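Local coordinates for protein SusD homolog (Bacteroides ovatus, PDB 4F53) that probably binds glycans, possibly mucin O-glycans, at the cell surface as a SusD-family outer-membrane lipoprotein built around TPR-like helices, at residues A[37-42]-A[191-196]; A[101-106]-A[111-116]; A[123-128]-A[198-203]. All blocks are in the same frame, centred on the assembly; numbering follows the deposited sequence.

Interaction 1 (A[37-42]-A[191-196]); sequences DLMMPE and SAWYKF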
loop_
_atom_site.group_PDB
_atom_site.type_symbol
_atom_site.label_atom_id
_atom_site.label_comp_id
_atom_site.label_asym_id
_atom_site.label_seq_id
_atom_site.Cartn_x
_atom_site.Cartn_y
_atom_site.Cartn_z
ATOM N N ASP A 37 8.007 2.416 -13.403
ATOM C CA ASP A 37 8.615 1.660 -12.323
ATOM C C ASP A 37 8.335 2.254 -10.932
ATOM O O ASP A 37 8.141 1.499 -9.979
ATOM C CB ASP A 37 10.131 1.589 -12.569
ATOM C CG ASP A 37 10.922 0.977 -11.419
ATOM O OD1 ASP A 37 10.525 -0.098 -10.932
ATOM O OD2 ASP A 37 11.884 1.612 -10.966
ATOM N N LEU A 38 8.316 3.583 -10.816
ATOM C CA LEU A 38 8.200 4.290 -9.534
ATOM C C LEU A 38 6.828 4.161 -8.858
ATOM O O LEU A 38 6.705 4.551 -7.683
ATOM C CB LEU A 38 8.629 5.772 -9.669
ATOM C CG LEU A 38 10.145 5.917 -9.942
ATOM C CD1 LEU A 38 10.484 7.283 -10.531
ATOM C CD2 LEU A 38 10.994 5.560 -8.695
HETATM N N MSE A 39 5.828 3.545 -9.530
HETATM C CA MSE A 39 4.526 3.300 -8.873
HETATM C C MSE A 39 4.669 2.294 -7.715
HETATM O O MSE A 39 3.934 2.348 -6.731
HETATM C CB MSE A 39 3.494 2.764 -9.889
HETATM C CG MSE A 39 3.233 3.758 -11.036
HETATM SE SE MSE A 39 1.592 3.312 -11.980
HETATM C CE MSE A 39 2.216 1.866 -12.957
HETATM N N MSE A 40 5.607 1.350 -7.873
HETATM C CA MSE A 40 5.921 0.259 -6.934
HETATM C C MSE A 40 7.401 -0.061 -7.196
HETATM O O MSE A 40 7.714 -0.993 -7.950
HETATM C CB MSE A 40 4.975 -0.927 -7.215
HETATM C CG MSE A 40 4.907 -1.921 -6.068
HETATM SE SE MSE A 40 4.058 -1.171 -4.466
HETATM C CE MSE A 40 2.297 -0.864 -5.257
ATOM N N PRO A 41 8.318 0.808 -6.692
ATOM C CA PRO A 41 9.729 0.738 -7.123
ATOM C C PRO A 41 10.450 -0.581 -6.903
ATOM O O PRO A 41 10.306 -1.233 -5.885
ATOM C CB PRO A 41 10.413 1.866 -6.353
ATOM C CG PRO A 41 9.407 2.334 -5.336
ATOM C CD PRO A 41 8.066 2.015 -5.865
ATOM N N GLU A 42 11.223 -0.959 -7.920
ATOM C CA GLU A 42 12.027 -2.165 -7.976
ATOM C C GLU A 42 13.385 -1.996 -7.274
ATOM O O GLU A 42 13.840 -2.963 -6.644
ATOM C CB GLU A 42 12.243 -2.571 -9.431
ATOM C CG GLU A 42 13.001 -3.873 -9.569
ATOM C CD GLU A 42 13.315 -4.319 -10.979
ATOM O OE1 GLU A 42 12.485 -4.078 -11.883
ATOM O OE2 GLU A 42 14.381 -4.941 -11.169
ATOM N N SER A 191 -6.180 -0.490 -23.868
ATOM C CA SER A 191 -7.483 -0.804 -23.250
ATOM C C SER A 191 -7.306 -1.322 -21.803
ATOM O O SER A 191 -8.163 -1.091 -20.960
ATOM C CB SER A 191 -8.255 -1.810 -24.101
ATOM O OG SER A 191 -7.665 -3.098 -24.065
ATOM N N ALA A 192 -6.183 -1.996 -21.523
ATOM C CA ALA A 192 -5.833 -2.456 -20.178
ATOM C C ALA A 192 -5.511 -1.241 -19.263
ATOM O O ALA A 192 -5.871 -1.251 -18.094
ATOM C CB ALA A 192 -4.659 -3.414 -20.241
ATOM N N TRP A 193 -4.905 -0.177 -19.830
ATOM C CA TRP A 193 -4.571 1.080 -19.152
ATOM C C TRP A 193 -5.821 1.899 -18.877
ATOM O O TRP A 193 -5.867 2.608 -17.876
ATOM C CB TRP A 193 -3.543 1.896 -19.974
ATOM C CG TRP A 193 -2.147 1.397 -19.764
ATOM C CD1 TRP A 193 -1.335 0.821 -20.696
ATOM C CD2 TRP A 193 -1.416 1.372 -18.523
ATOM N NE1 TRP A 193 -0.139 0.455 -20.122
ATOM C CE2 TRP A 193 -0.181 0.737 -18.779
ATOM C CE3 TRP A 193 -1.725 1.744 -17.192
ATOM C CZ2 TRP A 193 0.767 0.515 -17.775
ATOM C CZ3 TRP A 193 -0.786 1.515 -16.197
ATOM C CH2 TRP A 193 0.449 0.931 -16.494
ATOM N N TYR A 194 -6.824 1.796 -19.769
ATOM C CA TYR A 194 -8.146 2.425 -19.649
ATOM C C TYR A 194 -8.832 1.886 -18.404
ATOM O O TYR A 194 -9.352 2.673 -17.616
ATOM C CB TYR A 194 -8.999 2.151 -20.911
ATOM C CG TYR A 194 -10.383 2.766 -20.862
ATOM C CD1 TYR A 194 -10.576 4.120 -21.131
ATOM C CD2 TYR A 194 -11.502 1.998 -20.537
ATOM C CE1 TYR A 194 -11.848 4.694 -21.088
ATOM C CE2 TYR A 194 -12.778 2.567 -20.474
ATOM C CZ TYR A 194 -12.947 3.914 -20.762
ATOM O OH TYR A 194 -14.193 4.495 -20.718
ATOM N N LYS A 195 -8.806 0.541 -18.214
ATOM C CA LYS A 195 -9.389 -0.126 -17.039
ATOM C C LYS A 195 -8.647 0.251 -15.779
ATOM O O LYS A 195 -9.282 0.460 -14.752
ATOM C CB LYS A 195 -9.379 -1.664 -17.199
ATOM C CG LYS A 195 -10.281 -2.153 -18.329
ATOM C CD LYS A 195 -10.423 -3.646 -18.244
ATOM C CE LYS A 195 -10.862 -4.234 -19.555
ATOM N NZ LYS A 195 -11.055 -5.702 -19.437
ATOM N N PHE A 196 -7.302 0.354 -15.850
ATOM C CA PHE A 196 -6.442 0.735 -14.720
ATOM C C PHE A 196 -6.805 2.158 -14.260
ATOM O O PHE A 196 -6.990 2.365 -13.061
ATOM C CB PHE A 196 -4.944 0.646 -15.135
ATOM C CG PHE A 196 -3.923 1.063 -14.095
ATOM C CD1 PHE A 196 -3.642 2.408 -13.871
ATOM C CD2 PHE A 196 -3.245 0.111 -13.346
ATOM C CE1 PHE A 196 -2.710 2.791 -12.890
ATOM C CE2 PHE A 196 -2.295 0.488 -12.388
ATOM C CZ PHE A 196 -2.023 1.821 -12.174
#
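Met39, present as selenomethionine, reaches from the loop after helix 25-37 to Trp193 and Phe196 on helix 190-207, and this one side chain carries the whole contact on its side. It illustrates how a long, flexible apolar chain can join a loop to a helix whose backbone stays distant: the nearest CA atoms, those of Met39 and Phe196, are 12.7 Å apart. Asp37 to Met40 form a type I beta turn, with the amide of Met40 hydrogen-bonded to the carbonyl of Asp37, and Met39 leaves this turn pointing at the helix. Its chain runs out extended and then bends at the last torsion (chi3 -76°), which presents selenium and methyl to different rings. The selenium approaches Phe196 at CZ, 3.9 Å away, in an oblique Met-aromatic contact 61° off the ring normal; the methyl CE meets the edge of the indole near its plane, 4.1 Å from CH2 of Trp193.

The closely packed part is the pair of rings within the helix, against which Met39 comes to rest. Trp193 CZ3 sits over the centre of the Phe196 ring, 3.7 Å above its plane. Tyr186 and Phe335 add edge-to-face contacts to Trp193 and Phe196 respectively, and the indole NE1 is hydrogen-bonded to Asp183 OD2, which helps fix the ring's rotation. Val122, Ile185 and Val334 also touch the Met39 side chain, which is buried.

The contact proper is small, with 97 Å² buried between the segments, and the far, partly exposed side of helix 191-196, with Tyr194 and Lys195, takes no part. A Met-aromatic contact thus joins the loop between helices 25-37 and 44-58 to helix 190-207 of the TPR-like SusD fold.

Interaction 2 (A[101-106]-A[111-116]); sequences FNLKNQ and LFLSLA. With ACT (acetate ion), chain C.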
loop_
_atom_site.group_PDB
_atom_site.type_symbol
_atom_site.label_atom_id
_atom_site.label_comp_id
_atom_site.label_asym_id
_atom_site.label_seq_id
_atom_site.Cartn_x
_atom_site.Cartn_y
_atom_site.Cartn_z
ATOM N N PHE A 101 9.833 15.729 -16.612
ATOM C CA PHE A 101 10.010 16.994 -17.339
ATOM C C PHE A 101 10.724 16.763 -18.674
ATOM O O PHE A 101 10.372 17.394 -19.669
ATOM C CB PHE A 101 10.778 18.016 -16.480
ATOM C CG PHE A 101 10.011 18.493 -15.266
ATOM C CD1 PHE A 101 8.739 19.047 -15.397
ATOM C CD2 PHE A 101 10.593 18.467 -14.001
ATOM C CE1 PHE A 101 8.037 19.500 -14.279
ATOM C CE2 PHE A 101 9.887 18.925 -12.882
ATOM C CZ PHE A 101 8.613 19.428 -13.027
ATOM N N ASN A 102 11.680 15.821 -18.705
ATOM C CA ASN A 102 12.428 15.491 -19.907
ATOM C C ASN A 102 11.506 14.873 -20.969
ATOM O O ASN A 102 11.552 15.326 -22.115
ATOM C CB ASN A 102 13.607 14.584 -19.578
ATOM C CG ASN A 102 14.621 14.448 -20.681
ATOM O OD1 ASN A 102 14.614 15.176 -21.684
ATOM N ND2 ASN A 102 15.510 13.489 -20.525
ATOM N N LEU A 103 10.662 13.884 -20.585
ATOM C CA LEU A 103 9.692 13.216 -21.471
ATOM C C LEU A 103 8.743 14.232 -22.118
ATOM O O LEU A 103 8.425 14.088 -23.297
ATOM C CB LEU A 103 8.877 12.148 -20.705
ATOM C CG LEU A 103 7.965 11.223 -21.540
ATOM C CD1 LEU A 103 7.891 9.851 -20.938
ATOM C CD2 LEU A 103 6.555 11.787 -21.669
ATOM N N LYS A 104 8.284 15.247 -21.346
ATOM C CA LYS A 104 7.388 16.297 -21.829
ATOM C C LYS A 104 8.103 17.177 -22.885
ATOM O O LYS A 104 7.437 17.676 -23.790
ATOM C CB LYS A 104 6.855 17.150 -20.667
ATOM C CG LYS A 104 5.780 16.461 -19.815
ATOM C CD LYS A 104 5.550 17.266 -18.551
ATOM C CE LYS A 104 4.205 17.932 -18.507
ATOM N NZ LYS A 104 4.120 18.928 -17.399
ATOM N N ASN A 105 9.445 17.327 -22.787
ATOM C CA ASN A 105 10.263 18.083 -23.758
ATOM C C ASN A 105 10.660 17.213 -24.963
ATOM O O ASN A 105 10.999 17.749 -26.010
ATOM C CB ASN A 105 11.549 18.639 -23.105
ATOM C CG ASN A 105 11.357 19.630 -21.975
ATOM O OD1 ASN A 105 10.353 20.354 -21.900
ATOM N ND2 ASN A 105 12.356 19.717 -21.095
ATOM N N GLN A 106 10.638 15.880 -24.808
ATOM C CA GLN A 106 11.026 14.919 -25.842
ATOM C C GLN A 106 9.851 14.427 -26.704
ATOM O O GLN A 106 10.085 13.988 -27.830
ATOM C CB GLN A 106 11.703 13.688 -25.195
ATOM C CG GLN A 106 13.036 13.938 -24.474
ATOM C CD GLN A 106 14.159 14.494 -25.329
ATOM O OE1 GLN A 106 14.226 14.290 -26.551
ATOM N NE2 GLN A 106 15.084 15.190 -24.681
ATOM N N LEU A 111 -0.719 10.037 -26.199
ATOM C CA LEU A 111 -0.811 8.790 -25.464
ATOM C C LEU A 111 0.324 8.675 -24.425
ATOM O O LEU A 111 0.061 8.304 -23.271
ATOM C CB LEU A 111 -0.809 7.594 -26.437
ATOM C CG LEU A 111 -0.868 6.181 -25.813
ATOM C CD1 LEU A 111 -2.117 5.984 -24.966
ATOM C CD2 LEU A 111 -0.839 5.124 -26.874
ATOM N N PHE A 112 1.566 9.016 -24.822
ATOM C CA PHE A 112 2.734 8.929 -23.948
ATOM C C PHE A 112 2.709 9.998 -22.855
ATOM O O PHE A 112 3.160 9.744 -21.745
ATOM C CB PHE A 112 4.028 8.994 -24.774
ATOM C CG PHE A 112 4.533 7.618 -25.133
ATOM C CD1 PHE A 112 3.962 6.898 -26.183
ATOM C CD2 PHE A 112 5.550 7.012 -24.391
ATOM C CE1 PHE A 112 4.405 5.599 -26.489
ATOM C CE2 PHE A 112 6.007 5.721 -24.709
ATOM C CZ PHE A 112 5.428 5.021 -25.749
ATOM N N LEU A 113 2.150 11.169 -23.155
ATOM C CA LEU A 113 2.034 12.257 -22.180
ATOM C C LEU A 113 0.929 11.938 -21.170
ATOM O O LEU A 113 1.066 12.284 -19.992
ATOM C CB LEU A 113 1.773 13.601 -22.879
ATOM C CG LEU A 113 2.883 14.090 -23.788
ATOM C CD1 LEU A 113 2.348 15.111 -24.771
ATOM C CD2 LEU A 113 4.106 14.579 -22.993
ATOM N N SER A 114 -0.129 11.226 -21.622
ATOM C CA SER A 114 -1.233 10.802 -20.767
ATOM C C SER A 114 -0.780 9.703 -19.812
ATOM O O SER A 114 -1.122 9.735 -18.633
ATOM C CB SER A 114 -2.419 10.348 -21.609
ATOM O OG SER A 114 -3.023 11.502 -22.168
ATOM N N LEU A 115 0.031 8.761 -20.314
ATOM C CA LEU A 115 0.589 7.693 -19.490
ATOM C C LEU A 115 1.588 8.264 -18.466
ATOM O O LEU A 115 1.549 7.877 -17.309
ATOM C CB LEU A 115 1.262 6.647 -20.368
ATOM C CG LEU A 115 0.337 5.702 -21.103
ATOM C CD1 LEU A 115 1.112 4.953 -22.143
ATOM C CD2 LEU A 115 -0.352 4.740 -20.147
ATOM N N ALA A 116 2.442 9.224 -18.883
ATOM C CA ALA A 116 3.396 9.901 -17.995
ATOM C C ALA A 116 2.646 10.582 -16.836
ATOM O O ALA A 116 3.051 10.436 -15.683
ATOM C CB ALA A 116 4.218 10.922 -18.780
HETATM C C ACT C . 2.934 20.453 -14.146
HETATM O O ACT C . 4.175 20.615 -14.218
HETATM O OXT ACT C . 2.194 20.066 -15.123
HETATM C CH3 ACT C . 2.260 20.747 -12.772
#
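Leu113 lays its CD2 methyl over the start of the Lys104 side chain, 3.9 Å from CA and 4.1 Å from CG of that lysine. The two residues belong to an antiparallel helical hairpin, the recurring element of TPR-like folds: helices 82-106 and 110-131 are joined by a very short link, and their local axes run at 168° with a closest approach of 10.2 Å.

On the buried side, Leu103 is modelled in two conformers. In the one described here CG stands opposite the backbone N (chi1 -171°), which carries CD2 across to the partner helix, 3.8 Å from Ala116 CB and 3.9 Å from Leu113 CD2; these exact contacts hold for this conformer and are less certain. The same CD2 rests 4.0 Å from Phe112 O, and the Phe112 ring touches Val28 of helix 25-37.

On helix 82-106, the side-chain NE2 of Gln106 gives a nearly straight hydrogen bond (166°) to Asn102 OD1, bridging one turn close to the helix end. Lys104 is exposed, and an acetate ion, probably from the crystallisation liquor, lies beside it. Its NZ is hydrogen-bonded to the hydroxyl of Tyr100 and, weakly, to the acetate OXT at 3.2 Å.

Interaction 3 (A[123-128]-A[198-203]); sequences VMLRVT and NSLKLR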
loop_
_atom_site.group_PDB
_atom_site.type_symbol
_atom_site.label_atom_id
_atom_site.label_comp_id
_atom_site.label_asym_id
_atom_site.label_seq_id
_atom_site.Cartn_x
_atom_site.Cartn_y
_atom_site.Cartn_z
ATOM N N VAL A 123 2.209 7.788 -8.373
ATOM C CA VAL A 123 3.422 7.991 -7.573
ATOM C C VAL A 123 3.178 9.068 -6.522
ATOM O O VAL A 123 3.443 8.852 -5.343
ATOM C CB VAL A 123 4.660 8.317 -8.454
ATOM C CG1 VAL A 123 5.867 8.700 -7.596
ATOM C CG2 VAL A 123 5.000 7.137 -9.348
HETATM N N MSE A 124 2.648 10.205 -6.942
HETATM C CA MSE A 124 2.413 11.322 -6.036
HETATM C C MSE A 124 1.194 11.061 -5.136
HETATM O O MSE A 124 1.106 11.663 -4.068
HETATM C CB MSE A 124 2.348 12.655 -6.800
HETATM C CG MSE A 124 3.685 12.973 -7.476
HETATM SE SE MSE A 124 5.172 13.071 -6.186
HETATM C CE MSE A 124 6.703 12.434 -7.304
ATOM N N LEU A 125 0.323 10.110 -5.513
ATOM C CA LEU A 125 -0.775 9.638 -4.646
ATOM C C LEU A 125 -0.160 8.972 -3.405
ATOM O O LEU A 125 -0.621 9.244 -2.319
ATOM C CB LEU A 125 -1.732 8.665 -5.373
ATOM C CG LEU A 125 -2.966 8.148 -4.588
ATOM C CD1 LEU A 125 -3.913 9.308 -4.193
ATOM C CD2 LEU A 125 -3.731 7.117 -5.408
ATOM N N ARG A 126 0.901 8.147 -3.563
ATOM C CA ARG A 126 1.622 7.521 -2.430
ATOM C C ARG A 126 2.188 8.597 -1.499
ATOM O O ARG A 126 2.075 8.479 -0.285
ATOM C CB ARG A 126 2.811 6.643 -2.880
ATOM C CG ARG A 126 2.534 5.556 -3.882
ATOM C CD ARG A 126 3.843 4.888 -4.265
ATOM N NE ARG A 126 4.559 4.456 -3.062
ATOM C CZ ARG A 126 4.962 3.222 -2.808
ATOM N NH1 ARG A 126 4.785 2.261 -3.706
ATOM N NH2 ARG A 126 5.568 2.942 -1.666
ATOM N N VAL A 127 2.819 9.630 -2.095
ATOM C CA VAL A 127 3.472 10.738 -1.390
ATOM C C VAL A 127 2.438 11.594 -0.619
ATOM O O VAL A 127 2.654 11.830 0.574
ATOM C CB VAL A 127 4.378 11.597 -2.320
ATOM C CG1 VAL A 127 5.140 12.650 -1.510
ATOM C CG2 VAL A 127 5.352 10.707 -3.114
ATOM N N THR A 128 1.328 12.025 -1.259
ATOM C CA THR A 128 0.338 12.803 -0.513
ATOM C C THR A 128 -0.335 11.914 0.560
ATOM O O THR A 128 -0.604 12.389 1.666
ATOM C CB THR A 128 -0.669 13.563 -1.397
ATOM O OG1 THR A 128 -1.435 14.365 -0.511
ATOM C CG2 THR A 128 -1.629 12.645 -2.193
ATOM N N ASN A 198 -9.629 3.971 -14.778
ATOM C CA ASN A 198 -10.951 4.029 -14.133
ATOM C C ASN A 198 -10.922 3.372 -12.742
ATOM O O ASN A 198 -11.607 3.826 -11.832
ATOM C CB ASN A 198 -12.018 3.371 -14.994
ATOM C CG ASN A 198 -12.482 4.255 -16.102
ATOM O OD1 ASN A 198 -12.915 5.392 -15.875
ATOM N ND2 ASN A 198 -12.388 3.752 -17.322
ATOM N N SER A 199 -10.101 2.317 -12.570
ATOM C CA SER A 199 -9.930 1.613 -11.289
ATOM C C SER A 199 -9.251 2.541 -10.279
ATOM O O SER A 199 -9.616 2.525 -9.107
ATOM C CB SER A 199 -9.117 0.345 -11.503
ATOM O OG SER A 199 -9.845 -0.503 -12.380
ATOM N N LEU A 200 -8.294 3.394 -10.748
ATOM C CA LEU A 200 -7.612 4.378 -9.906
ATOM C C LEU A 200 -8.629 5.469 -9.481
ATOM O O LEU A 200 -8.627 5.931 -8.344
ATOM C CB LEU A 200 -6.427 5.001 -10.687
ATOM C CG LEU A 200 -5.612 6.092 -9.965
ATOM C CD1 LEU A 200 -4.855 5.525 -8.746
ATOM C CD2 LEU A 200 -4.635 6.762 -10.930
ATOM N N LYS A 201 -9.479 5.887 -10.422
ATOM C CA LYS A 201 -10.521 6.883 -10.186
ATOM C C LYS A 201 -11.455 6.391 -9.057
ATOM O O LYS A 201 -11.761 7.161 -8.158
ATOM C CB LYS A 201 -11.287 7.175 -11.493
ATOM C CG LYS A 201 -12.450 8.164 -11.335
ATOM C CD LYS A 201 -13.065 8.493 -12.707
ATOM C CE LYS A 201 -14.274 9.387 -12.625
ATOM N NZ LYS A 201 -14.847 9.638 -13.977
ATOM N N LEU A 202 -11.845 5.112 -9.068
ATOM C CA LEU A 202 -12.697 4.507 -8.031
ATOM C C LEU A 202 -11.952 4.452 -6.695
ATOM O O LEU A 202 -12.544 4.734 -5.666
ATOM C CB LEU A 202 -13.151 3.093 -8.488
ATOM C CG LEU A 202 -13.901 2.210 -7.498
ATOM C CD1 LEU A 202 -15.287 2.780 -7.167
ATOM C CD2 LEU A 202 -14.050 0.825 -8.054
ATOM N N ARG A 203 -10.660 4.126 -6.714
ATOM C CA ARG A 203 -9.830 4.070 -5.503
ATOM C C ARG A 203 -9.770 5.465 -4.842
ATOM O O ARG A 203 -10.012 5.584 -3.654
ATOM C CB ARG A 203 -8.410 3.535 -5.809
ATOM C CG ARG A 203 -7.463 3.664 -4.591
ATOM C CD ARG A 203 -6.008 3.587 -4.975
ATOM N NE ARG A 203 -5.567 2.202 -5.165
ATOM C CZ ARG A 203 -4.325 1.867 -5.505
ATOM N NH1 ARG A 203 -3.408 2.808 -5.705
ATOM N NH2 ARG A 203 -3.980 0.589 -5.610
#
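Leu125 of helix 110-131 meets two residues of helix 190-207, Leu200 and Arg203, through a single methyl, CD2. Followed along 198-203, the helix divides its faces between different neighbours. The hydroxyl of Ser199 is hydrogen-bonded to Lys195 O, one turn back, and to Met234 N. Leu200 then points at Leu125, and its CD1 lies 3.9 Å from Leu125 CD2; the two leucines lie side by side, running in opposite senses, each with CG opposite its own backbone N (chi1 178° for Leu200). Lys201 leaves on another side, where its ammonium forms salt bridges with Asp164 and Glu227.

One turn after Leu200, Arg203 comes back to the contact. Its CD is 4.2 Å from Leu125 CD2, and the methyl lies at the edge of the guanidinium, near its plane. The charged end is held by others: NE forms a salt bridge with Glu339, and Phe335 provides a cation-pi contact, so a buried arginine can share an apolar boundary. With the nearest CA atoms, of Leu125 and Leu200, 10.1 Å apart, this is side-chain packing between core helices of the TPR-like, alpha-helical SusD fold.

Overall arrangement
Two helices tie the three contacts together: helix 190-207 serves interactions 1 and 3, and helix 110-131 serves interactions 2 and 3. Interactions 1 and 3 have centres about 11 Å apart and alternate along the chain; they touch where Arg126 NH1 lies 3.1 Å from Met39 O, a probable hydrogen bond. Interaction 2 is formed entirely by residues between the two segments of interaction 1; their centres are about 15 Å apart, and Leu115 CD2 packs 3.8 Å from Trp193 CG. Interactions 2 and 3 do not touch, their nearest atoms being about 7 Å apart. Interaction 2, with its acetate, lies farthest from the chain's centre, about 26 Å, and interaction 3 nearest, about 11 Å.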